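Local coordinates for protein ARF-like GTPase (Chlamydomonas reinhardtii, PDB 4M9Q) that belongs to the ARF-like small G proteins of the P-loop fold and holds a magnesium ion and phosphoaminophosphonic acid-guanylate ester in its nucleotide pocket, at residues G174-D177 and P178-T182; T19-N22 and S23-G26; A124-V127 and K128-L132. One frame throughout, in Å; residues are numbered along the deposited sequence. Where two conformers were deposited one is given.

Contact 1. Residues G174-D177 and P178-T182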
ATOM      1  N   GLY A 174       8.846  17.897   3.958  1.00 66.11           N
ATOM      2  CA  GLY A 174       9.351  19.150   3.378  1.00 74.15           C
ATOM      3  C   GLY A 174      10.001  18.991   2.010  1.00 77.18           C
ATOM      4  O   GLY A 174       9.898  19.877   1.160  1.00 79.81           O
ATOM      5  N   ARG A 175      10.654  17.854   1.800  1.00 78.74           N
ATOM      6  CA  ARG A 175      11.276  17.533   0.519  1.00 83.67           C
ATOM      7  C   ARG A 175      10.333  16.743  -0.364  1.00 76.47           C
ATOM      8  O   ARG A 175      10.236  16.989  -1.555  1.00 80.19           O
ATOM      9  CB  ARG A 175      12.556  16.729   0.753  1.00 94.96           C
ATOM     10  CG  ARG A 175      13.710  17.608   1.220  1.00113.33           C
ATOM     11  CD  ARG A 175      14.911  16.816   1.712  1.00125.72           C
ATOM     12  NE  ARG A 175      14.674  16.175   3.011  1.00131.81           N
ATOM     13  CZ  ARG A 175      15.632  15.764   3.846  1.00139.13           C
ATOM     14  NH1 ARG A 175      16.924  15.933   3.549  1.00141.91           N
ATOM     15  NH2 ARG A 175      15.295  15.180   4.997  1.00137.97           N
ATOM     16  N   LEU A 176       9.628  15.800   0.241  1.00 67.31           N
ATOM     17  CA  LEU A 176       8.781  14.867  -0.489  1.00 62.53           C
ATOM     18  C   LEU A 176       7.551  15.500  -1.162  1.00 61.25           C
ATOM     19  O   LEU A 176       7.194  15.152  -2.303  1.00 58.65           O
ATOM     20  CB  LEU A 176       8.314  13.782   0.479  1.00 58.27           C
ATOM     21  CG  LEU A 176       7.827  12.464  -0.099  1.00 56.44           C
ATOM     22  CD1 LEU A 176       8.725  11.983  -1.228  1.00 58.31           C
ATOM     23  CD2 LEU A 176       7.797  11.447   1.022  1.00 55.14           C
ATOM     24  N   ASP A 177       6.880  16.404  -0.451  1.00 59.29           N
ATOM     25  CA  ASP A 177       5.585  16.882  -0.920  1.00 56.32           C
ATOM     26  C   ASP A 177       5.719  17.709  -2.192  1.00 59.04           C
ATOM     27  O   ASP A 177       5.009  17.459  -3.170  1.00 59.41           O
ATOM     28  CB  ASP A 177       4.836  17.633   0.171  1.00 55.80           C
ATOM     29  CG  ASP A 177       3.454  18.012  -0.262  1.00 58.20           C
ATOM     30  OD1 ASP A 177       3.115  19.228  -0.242  1.00 66.15           O
ATOM     31  OD2 ASP A 177       2.722  17.084  -0.654  1.00 54.19           O
ATOM     32  N   PRO A 178       6.637  18.696  -2.199  1.00 62.63           N
ATOM     33  CA  PRO A 178       6.886  19.464  -3.432  1.00 64.51           C
ATOM     34  C   PRO A 178       7.211  18.583  -4.626  1.00 66.31           C
ATOM     35  O   PRO A 178       6.647  18.786  -5.700  1.00 69.75           O
ATOM     36  CB  PRO A 178       8.096  20.321  -3.089  1.00 66.37           C
ATOM     37  CG  PRO A 178       8.091  20.448  -1.605  1.00 66.89           C
ATOM     38  CD  PRO A 178       7.470  19.179  -1.073  1.00 65.00           C
ATOM     39  N   ARG A 179       8.073  17.590  -4.421  1.00 66.92           N
ATOM     40  CA  ARG A 179       8.363  16.613  -5.445  1.00 67.79           C
ATOM     41  C   ARG A 179       7.074  15.914  -5.874  1.00 63.39           C
ATOM     42  O   ARG A 179       6.814  15.802  -7.058  1.00 64.28           O
ATOM     43  CB  ARG A 179       9.400  15.594  -4.955  1.00 72.89           C
ATOM     44  CG  ARG A 179       9.406  14.295  -5.767  1.00 76.24           C
ATOM     45  CD  ARG A 179      10.770  13.638  -5.802  1.00 78.70           C
ATOM     46  NE  ARG A 179      10.844  12.474  -4.924  1.00 78.14           N
ATOM     47  CZ  ARG A 179      10.492  11.235  -5.260  1.00 76.49           C
ATOM     48  NH1 ARG A 179       9.981  10.937  -6.459  1.00 76.99           N
ATOM     49  NH2 ARG A 179      10.647  10.283  -4.369  1.00 79.31           N
ATOM     50  N   VAL A 180       6.263  15.456  -4.934  1.00 58.30           N
ATOM     51  CA  VAL A 180       5.036  14.776  -5.331  1.00 58.54           C
ATOM     52  C   VAL A 180       4.169  15.732  -6.133  1.00 60.38           C
ATOM     53  O   VAL A 180       3.707  15.396  -7.219  1.00 62.23           O
ATOM     54  CB  VAL A 180       4.250  14.181  -4.140  1.00 55.20           C
ATOM     55  CG1 VAL A 180       2.868  13.683  -4.588  1.00 51.41           C
ATOM     56  CG2 VAL A 180       5.087  13.086  -3.486  1.00 51.56           C
ATOM     57  N   GLN A 181       3.968  16.928  -5.609  1.00 61.20           N
ATOM     58  CA  GLN A 181       3.087  17.892  -6.278  1.00 63.86           C
ATOM     59  C   GLN A 181       3.571  18.196  -7.666  1.00 64.55           C
ATOM     60  O   GLN A 181       2.794  18.216  -8.600  1.00 64.74           O
ATOM     61  CB  GLN A 181       2.939  19.179  -5.436  1.00 65.72           C
ATOM     62  CG  GLN A 181       2.018  18.988  -4.225  1.00 65.02           C
ATOM     63  CD  GLN A 181       0.604  18.552  -4.623  1.00 65.43           C
ATOM     64  OE1 GLN A 181       0.275  17.365  -4.639  1.00 64.65           O
ATOM     65  NE2 GLN A 181      -0.231  19.518  -4.976  1.00 69.52           N
ATOM     66  N   THR A 182       4.871  18.396  -7.799  1.00 67.80           N
ATOM     67  CA  THR A 182       5.463  18.736  -9.094  1.00 71.94           C
ATOM     68  C   THR A 182       5.391  17.559 -10.058  1.00 69.56           C
ATOM     69  O   THR A 182       4.933  17.730 -11.189  1.00 72.73           O
ATOM     70  CB  THR A 182       6.940  19.163  -8.946  1.00 76.70           C
ATOM     71  OG1 THR A 182       7.064  20.090  -7.856  1.00 76.44           O
ATOM     72  CG2 THR A 182       7.450  19.824 -10.225  1.00 79.44           C
TER
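The long helix 157-190 is kinked here by a proline, where the turn Gly174 to Asp177 passes into Pro178 to Thr182. Pro178 has no N-H to give to the turn before. The ring carbons take the place of that hydrogen, and Pro178 CG lies 3.4 Å from Gly174 O. The carbonyls of Gly174 and Arg175 therefore meet ring carbons of the proline, CG and CD. Arg179 N is also not bonded to Arg175 O; the regular pattern resumes at Val180. Val180 N gives its hydrogen to Leu176 O at 2.8 Å, in the carbonyl plane. Gln181 N bonds to Asp177 O at 2.7 Å and is nearly straight, with an N-H...O angle of 171°.

On the inner face Leu176 CG and Val180 CG2 pack at 4.4 Å. CG2 of Val180 also touches Leu176 O, because it stands beside its own backbone N while CG1 is anti to that N (chi1 171°). Leu176 CD1 approaches the Arg179 guanidinium obliquely, 4.1 Å from NH2. Asp177 and Gln181 run side by side and point the same way, with carboxylate and amide planes only 12° apart. Their contact is through carbon: Asp177 OD2 faces Gln181 CG, and it is hydrogen-bonded to His73 in a loop. Arg175 turns back to a salt bridge with Glu172. Arg179 rests on the loop residues Asp105 and Lys106.

Pro178 O is gripped twice by Thr182. Thr182 N comes to 2.8 Å from Pro178 O, and Thr182 OG1 reaches Pro178 O at 2.6 Å, from above the carbonyl plane.

Contact 2. Residues T19-N22 and S23-G26; sequences TLLN and SIQG. With GNP (phosphoaminophosphonic acid-guanylate ester), chain D.
O2A on the alpha phosphate of phosphoaminophosphonic acid-guanylate ester is held by two atoms of Thr19. Thr19 OG1 bonds to O2A at 2.7 Å, and Thr19 N bonds to O2A at 2.8 Å with an N-H...O angle of 160°. The hydroxyl can join the amide because OG1 stands beside the backbone N (chi1 -50°). This leaves CG2 anti to that N, and the methyl lies 4.0 Å from C8 of the guanine. One threonine thus touches both phosphate and base.

The carbonyl of Thr19 starts the turn that follows. Ser23 N bonds to Thr19 O at 2.9 Å, tilted from the carbonyl plane. Ser23 OG lies near the same carbonyl, but its hydrogen bond goes to Ala146 O in a loop. Ile24 N bonds to Leu20 O at 2.8 Å. Gln25 N bonds to Leu21 O at 3.2 Å and weakly to Asn22 O. These bonds close helix 17-24, for Gln25 is the first residue to leave helical angles and Gly26 follows with positive phi.

Ile24 touches two leucines with different branches. Its CD1 meets Leu20 CD2 at 4.1 Å, and its CG2 meets Leu21 CD1 at 3.9 Å. Each leucine crosses the isoleucine obliquely. Leu20 and Ile24 lie on Leu158 of helix 157-190. Leu21 turns to Thr41, Val52 and Asp54 of the sheet.

Thr18, just before Thr19, is a ligand of the magnesium ion, and the amides of Gly16 and Thr18 also bind the nucleotide. Phosphate-binding amides at the start of a helix, after the loop that follows the first strand, are typical of the P-loop (Walker A) of small G proteins.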
ATOM      1  N   THR A  19     -10.110  -5.509   2.127  1.00 36.42           N
ATOM      2  CA  THR A  19     -10.518  -5.836   3.502  1.00 35.83           C
ATOM      3  C   THR A  19      -9.725  -4.992   4.502  1.00 36.22           C
ATOM      4  O   THR A  19     -10.234  -4.517   5.493  1.00 35.33           O
ATOM      5  CB  THR A  19     -10.311  -7.324   3.782  1.00 35.92           C
ATOM      6  OG1 THR A  19     -10.913  -8.097   2.718  1.00 35.26           O
ATOM      7  CG2 THR A  19     -10.939  -7.754   5.149  1.00 36.11           C
ATOM      8  N   LEU A  20      -8.459  -4.778   4.206  1.00 35.57           N
ATOM      9  CA  LEU A  20      -7.609  -3.997   5.081  1.00 34.49           C
ATOM     10  C   LEU A  20      -8.061  -2.544   5.088  1.00 35.06           C
ATOM     11  O   LEU A  20      -8.218  -1.915   6.123  1.00 35.47           O
ATOM     12  CB  LEU A  20      -6.170  -4.141   4.643  1.00 34.17           C
ATOM     13  CG  LEU A  20      -5.163  -3.522   5.596  1.00 35.45           C
ATOM     14  CD1 LEU A  20      -3.903  -4.393   5.595  1.00 36.83           C
ATOM     15  CD2 LEU A  20      -4.904  -2.083   5.171  1.00 29.75           C
ATOM     16  N   LEU A  21      -8.385  -2.030   3.929  1.00 38.04           N
ATOM     17  CA  LEU A  21      -8.896  -0.680   3.872  1.00 37.32           C
ATOM     18  C   LEU A  21     -10.172  -0.504   4.652  1.00 40.27           C
ATOM     19  O   LEU A  21     -10.284   0.442   5.404  1.00 46.37           O
ATOM     20  CB  LEU A  21      -9.160  -0.276   2.442  1.00 37.84           C
ATOM     21  CG  LEU A  21      -9.470   1.212   2.335  1.00 40.43           C
ATOM     22  CD1 LEU A  21      -8.405   1.978   3.146  1.00 39.09           C
ATOM     23  CD2 LEU A  21      -9.562   1.649   0.886  1.00 37.84           C
ATOM     24  N   ASN A  22     -11.143  -1.393   4.459  1.00 41.60           N
ATOM     25  CA  ASN A  22     -12.345  -1.399   5.270  1.00 41.89           C
ATOM     26  C   ASN A  22     -11.998  -1.425   6.744  1.00 42.45           C
ATOM     27  O   ASN A  22     -12.440  -0.574   7.483  1.00 45.15           O
ATOM     28  CB  ASN A  22     -13.288  -2.580   4.934  1.00 44.70           C
ATOM     29  CG  ASN A  22     -13.876  -2.483   3.523  1.00 47.95           C
ATOM     30  OD1 ASN A  22     -13.920  -1.392   2.908  1.00 50.78           O
ATOM     31  ND2 ASN A  22     -14.296  -3.617   2.984  1.00 48.11           N
ATOM     32  N   SER A  23     -11.170  -2.357   7.178  1.00 41.76           N
ATOM     33  CA  SER A  23     -10.902  -2.515   8.606  1.00 44.29           C
ATOM     34  C   SER A  23     -10.172  -1.333   9.192  1.00 45.26           C
ATOM     35  O   SER A  23     -10.298  -1.042  10.368  1.00 43.66           O
ATOM     36  CB  SER A  23     -10.101  -3.791   8.848  1.00 45.07           C
ATOM     37  OG  SER A  23     -10.943  -4.919   8.602  1.00 46.19           O
ATOM     38  N   ILE A  24      -9.390  -0.653   8.372  1.00 46.27           N
ATOM     39  CA  ILE A  24      -8.631   0.492   8.863  1.00 48.92           C
ATOM     40  C   ILE A  24      -9.553   1.681   9.105  1.00 51.93           C
ATOM     41  O   ILE A  24      -9.275   2.498   9.990  1.00 53.67           O
ATOM     42  CB  ILE A  24      -7.464   0.828   7.934  1.00 45.05           C
ATOM     43  CG1 ILE A  24      -6.233   1.188   8.703  1.00 48.45           C
ATOM     44  CG2 ILE A  24      -7.792   1.947   7.002  1.00 47.04           C
ATOM     45  CD1 ILE A  24      -5.002   1.021   7.839  1.00 49.98           C
ATOM     46  N   GLN A  25     -10.636   1.732   8.323  0.50 52.08           N
ATOM     47  CA  GLN A  25     -11.727   2.701   8.462  0.50 55.61           C
ATOM     48  C   GLN A  25     -12.820   2.244   9.459  0.50 61.41           C
ATOM     49  O   GLN A  25     -13.948   2.726   9.403  0.50 62.08           O
ATOM     50  CB  GLN A  25     -12.392   2.930   7.086  0.50 54.14           C
ATOM     51  CG  GLN A  25     -11.902   4.119   6.271  0.50 51.70           C
ATOM     52  CD  GLN A  25     -12.879   5.290   6.231  0.50 55.55           C
ATOM     53  OE1 GLN A  25     -14.117   5.113   6.191  0.50 58.87           O
ATOM     54  NE2 GLN A  25     -12.328   6.508   6.238  0.50 52.98           N
ATOM     55  N   GLY A  26     -12.512   1.296  10.341  1.00 67.51           N
ATOM     56  CA  GLY A  26     -13.434   0.900  11.405  1.00 72.16           C
ATOM     57  C   GLY A  26     -14.480  -0.103  11.024  1.00 80.13           C
ATOM     58  O   GLY A  26     -14.819  -0.949  11.834  1.00 91.57           O
TER
HETATM   59  PG  GNP D 301      -8.093  -7.680  -5.327  1.00 34.29           P
HETATM   60  O1G GNP D 301      -9.269  -6.595  -5.073  1.00 36.53           O
HETATM   61  O2G GNP D 301      -6.683  -6.995  -5.378  1.00 36.00           O
HETATM   62  O3G GNP D 301      -8.497  -8.496  -6.569  1.00 40.23           O
HETATM   63  N3B GNP D 301      -8.010  -8.637  -3.925  1.00 32.68           N
HETATM   64  PB  GNP D 301      -7.859  -7.846  -2.439  1.00 29.89           P
HETATM   65  O1B GNP D 301      -8.660  -6.446  -2.393  1.00 29.23           O
HETATM   66  O2B GNP D 301      -6.383  -7.696  -2.191  1.00 29.08           O
HETATM   67  O3A GNP D 301      -8.454  -8.943  -1.455  1.00 32.94           O
HETATM   68  PA  GNP D 301      -9.711  -8.816  -0.489  1.00 34.67           P
HETATM   69  O1A GNP D 301     -10.827  -8.811  -1.460  1.00 37.88           O
HETATM   70  O2A GNP D 301      -9.447  -7.690   0.448  1.00 31.68           O
HETATM   71  O5' GNP D 301      -9.560 -10.213   0.269  1.00 34.61           O
HETATM   72  C5' GNP D 301      -9.386 -11.425  -0.505  1.00 36.04           C
HETATM   73  C4' GNP D 301      -9.945 -12.647   0.271  1.00 36.68           C
HETATM   74  O4' GNP D 301      -9.151 -12.769   1.460  1.00 35.44           O
HETATM   75  C3' GNP D 301     -11.350 -12.448   0.821  1.00 37.61           C
HETATM   76  O3' GNP D 301     -12.007 -13.680   1.113  1.00 42.29           O
HETATM   77  C2' GNP D 301     -11.125 -11.856   2.171  1.00 36.14           C
HETATM   78  O2' GNP D 301     -12.158 -12.066   3.087  1.00 36.51           O
HETATM   79  C1' GNP D 301      -9.945 -12.655   2.626  1.00 35.78           C
HETATM   80  N9  GNP D 301      -9.150 -12.069   3.709  1.00 35.21           N
HETATM   81  C8  GNP D 301      -8.702 -10.815   3.735  1.00 34.66           C
HETATM   82  N7  GNP D 301      -7.950 -10.605   4.824  1.00 33.64           N
HETATM   83  C5  GNP D 301      -7.932 -11.743   5.525  1.00 34.83           C
HETATM   84  C6  GNP D 301      -7.321 -12.148   6.803  1.00 35.37           C
HETATM   85  O6  GNP D 301      -6.651 -11.354   7.491  1.00 34.49           O
HETATM   86  N1  GNP D 301      -7.499 -13.394   7.185  1.00 39.16           N
HETATM   87  C2  GNP D 301      -8.225 -14.299   6.456  1.00 39.52           C
HETATM   88  N2  GNP D 301      -8.347 -15.527   6.965  1.00 40.67           N
HETATM   89  N3  GNP D 301      -8.823 -14.007   5.271  1.00 39.10           N
HETATM   90  C4  GNP D 301      -8.725 -12.723   4.789  1.00 36.66           C

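Contact 3. Residues A124-V127 and K128-L132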
ATOM      1  N   ALA A 124      10.031 -11.959   9.341  1.00 50.43           N
ATOM      2  CA  ALA A 124      11.300 -12.407   8.802  1.00 53.21           C
ATOM      3  C   ALA A 124      11.089 -13.099   7.474  1.00 52.48           C
ATOM      4  O   ALA A 124      11.580 -12.592   6.476  1.00 53.34           O
ATOM      5  CB  ALA A 124      12.017 -13.302   9.796  1.00 55.56           C
ATOM      6  N   GLU A 125      10.334 -14.208   7.447  1.00 54.23           N
ATOM      7  CA  GLU A 125      10.056 -14.947   6.202  1.00 54.06           C
ATOM      8  C   GLU A 125       9.630 -14.009   5.074  1.00 47.99           C
ATOM      9  O   GLU A 125      10.088 -14.124   3.968  1.00 50.04           O
ATOM     10  CB  GLU A 125       8.944 -15.987   6.394  1.00 59.69           C
ATOM     11  CG  GLU A 125       9.373 -17.373   6.825  1.00 69.92           C
ATOM     12  CD  GLU A 125       8.289 -18.422   6.538  1.00 77.19           C
ATOM     13  OE1 GLU A 125       7.786 -18.470   5.378  1.00 71.71           O
ATOM     14  OE2 GLU A 125       7.960 -19.207   7.475  1.00 83.78           O
ATOM     15  N   VAL A 126       8.727 -13.093   5.345  1.00 43.54           N
ATOM     16  CA  VAL A 126       8.234 -12.200   4.287  1.00 42.31           C
ATOM     17  C   VAL A 126       9.328 -11.227   3.793  1.00 42.26           C
ATOM     18  O   VAL A 126       9.394 -10.879   2.627  1.00 44.26           O
ATOM     19  CB  VAL A 126       6.966 -11.451   4.756  1.00 39.25           C
ATOM     20  CG1 VAL A 126       6.606 -10.310   3.842  1.00 36.79           C
ATOM     21  CG2 VAL A 126       5.803 -12.408   4.875  1.00 37.02           C
ATOM     22  N   VAL A 127      10.228 -10.833   4.658  1.00 45.65           N
ATOM     23  CA  VAL A 127      11.402 -10.077   4.221  1.00 49.92           C
ATOM     24  C   VAL A 127      12.247 -10.821   3.190  1.00 54.97           C
ATOM     25  O   VAL A 127      12.590 -10.245   2.143  1.00 54.99           O
ATOM     26  CB  VAL A 127      12.311  -9.700   5.416  1.00 51.46           C
ATOM     27  CG1 VAL A 127      13.718  -9.290   4.953  1.00 54.90           C
ATOM     28  CG2 VAL A 127      11.655  -8.593   6.225  1.00 47.90           C
ATOM     29  N   LYS A 128      12.569 -12.086   3.482  1.00 59.72           N
ATOM     30  CA  LYS A 128      13.239 -12.954   2.516  1.00 62.20           C
ATOM     31  C   LYS A 128      12.388 -13.067   1.271  1.00 57.78           C
ATOM     32  O   LYS A 128      12.871 -12.817   0.183  1.00 58.33           O
ATOM     33  CB  LYS A 128      13.546 -14.369   3.071  1.00 68.57           C
ATOM     34  CG  LYS A 128      15.038 -14.628   3.243  1.00 78.77           C
ATOM     35  CD  LYS A 128      15.427 -16.111   3.300  1.00 85.57           C
ATOM     36  CE  LYS A 128      16.855 -16.283   3.858  1.00 91.22           C
ATOM     37  NZ  LYS A 128      17.295 -17.700   4.063  1.00 88.59           N
ATOM     38  N   GLY A 129      11.120 -13.430   1.444  1.00 52.93           N
ATOM     39  CA  GLY A 129      10.257 -13.760   0.321  1.00 52.57           C
ATOM     40  C   GLY A 129      10.100 -12.599  -0.640  1.00 50.18           C
ATOM     41  O   GLY A 129      10.030 -12.803  -1.834  1.00 50.27           O
ATOM     42  N   LEU A 130      10.041 -11.372  -0.122  1.00 50.23           N
ATOM     43  CA  LEU A 130       9.891 -10.193  -0.993  1.00 50.60           C
ATOM     44  C   LEU A 130      11.229  -9.612  -1.406  1.00 52.21           C
ATOM     45  O   LEU A 130      11.277  -8.596  -2.135  1.00 51.79           O
ATOM     46  CB  LEU A 130       9.034  -9.112  -0.359  1.00 46.63           C
ATOM     47  CG  LEU A 130       7.553  -9.417  -0.245  1.00 47.53           C
ATOM     48  CD1 LEU A 130       6.882  -8.199   0.361  1.00 47.93           C
ATOM     49  CD2 LEU A 130       6.933  -9.737  -1.578  1.00 42.49           C
ATOM     50  N   GLY A 131      12.307 -10.276  -0.993  1.00 54.39           N
ATOM     51  CA  GLY A 131      13.661  -9.884  -1.433  1.00 61.25           C
ATOM     52  C   GLY A 131      13.960  -8.437  -1.071  1.00 60.84           C
ATOM     53  O   GLY A 131      14.433  -7.649  -1.894  1.00 64.45           O
ATOM     54  N   LEU A 132      13.654  -8.112   0.177  1.00 58.06           N
ATOM     55  CA  LEU A 132      13.704  -6.763   0.669  1.00 59.19           C
ATOM     56  C   LEU A 132      15.082  -6.464   1.210  1.00 59.36           C
ATOM     57  O   LEU A 132      15.418  -5.313   1.474  1.00 58.68           O
ATOM     58  CB  LEU A 132      12.638  -6.533   1.766  1.00 56.95           C
ATOM     59  CG  LEU A 132      11.140  -6.562   1.393  1.00 52.69           C
ATOM     60  CD1 LEU A 132      10.320  -6.445   2.670  1.00 45.29           C
ATOM     61  CD2 LEU A 132      10.735  -5.477   0.412  1.00 51.63           C
TER
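Ala124 O accepts a hydrogen bond from Lys128 N at 3.2 Å and begins the last turns of helix 123-129. Glu125 O takes Gly129 N at 2.8 Å, and Lys128 CB packs near the same oxygen. Val126 O takes Leu130 N at 2.9 Å, with the donor tilted 27° from the carbonyl plane. The side chains of Val126 and Leu130 lie side by side and point the same way; Val126 CG1 and Leu130 CD1 are 4.1 Å apart. Leu130 CG stands beside its own backbone N (chi1 -71°), which puts CD1 beside Val126 CG1. Val127 O reaches past the helix end and accepts Leu132 N at 3.1 Å, with an almost straight N-H...O angle of 174°. Gly131 between them has positive phi, and the turn is a Schellman motif. Val127 CG1 lies 4.4 Å from Leu132 CB, closing the end with an apolar touch.

The helix belongs to a beta-alpha-beta unit. Val126 and Leu130 press on helix 87-99 and strand 108-113, Val127 on Val141 of strand 139-143, and Leu132 on both strands and Met94.

In the fold
All three are local contacts along a helix; contacts 2 and 3 include its C-terminal end. Each has both buried and exposed residues. They lie apart: the centres of contacts 1 and 3 are 30 Å from each other, and those of contacts 2 and 3 are 24 Å apart. Contact 2 is the one at the nucleotide, so phosphate binding is added to its apolar packing. Contact 3 is plain packing at a helix end, against the sheet and helix 87-99. Contact 1 is farthest from the chain centre and is richer in charged side chains. Helix 157-190 carries contact 1 and touches contact 2 through Leu158. Proline breaks the bonding in contact 1, whereas glycines follow the last helical turns in contacts 2 and 3.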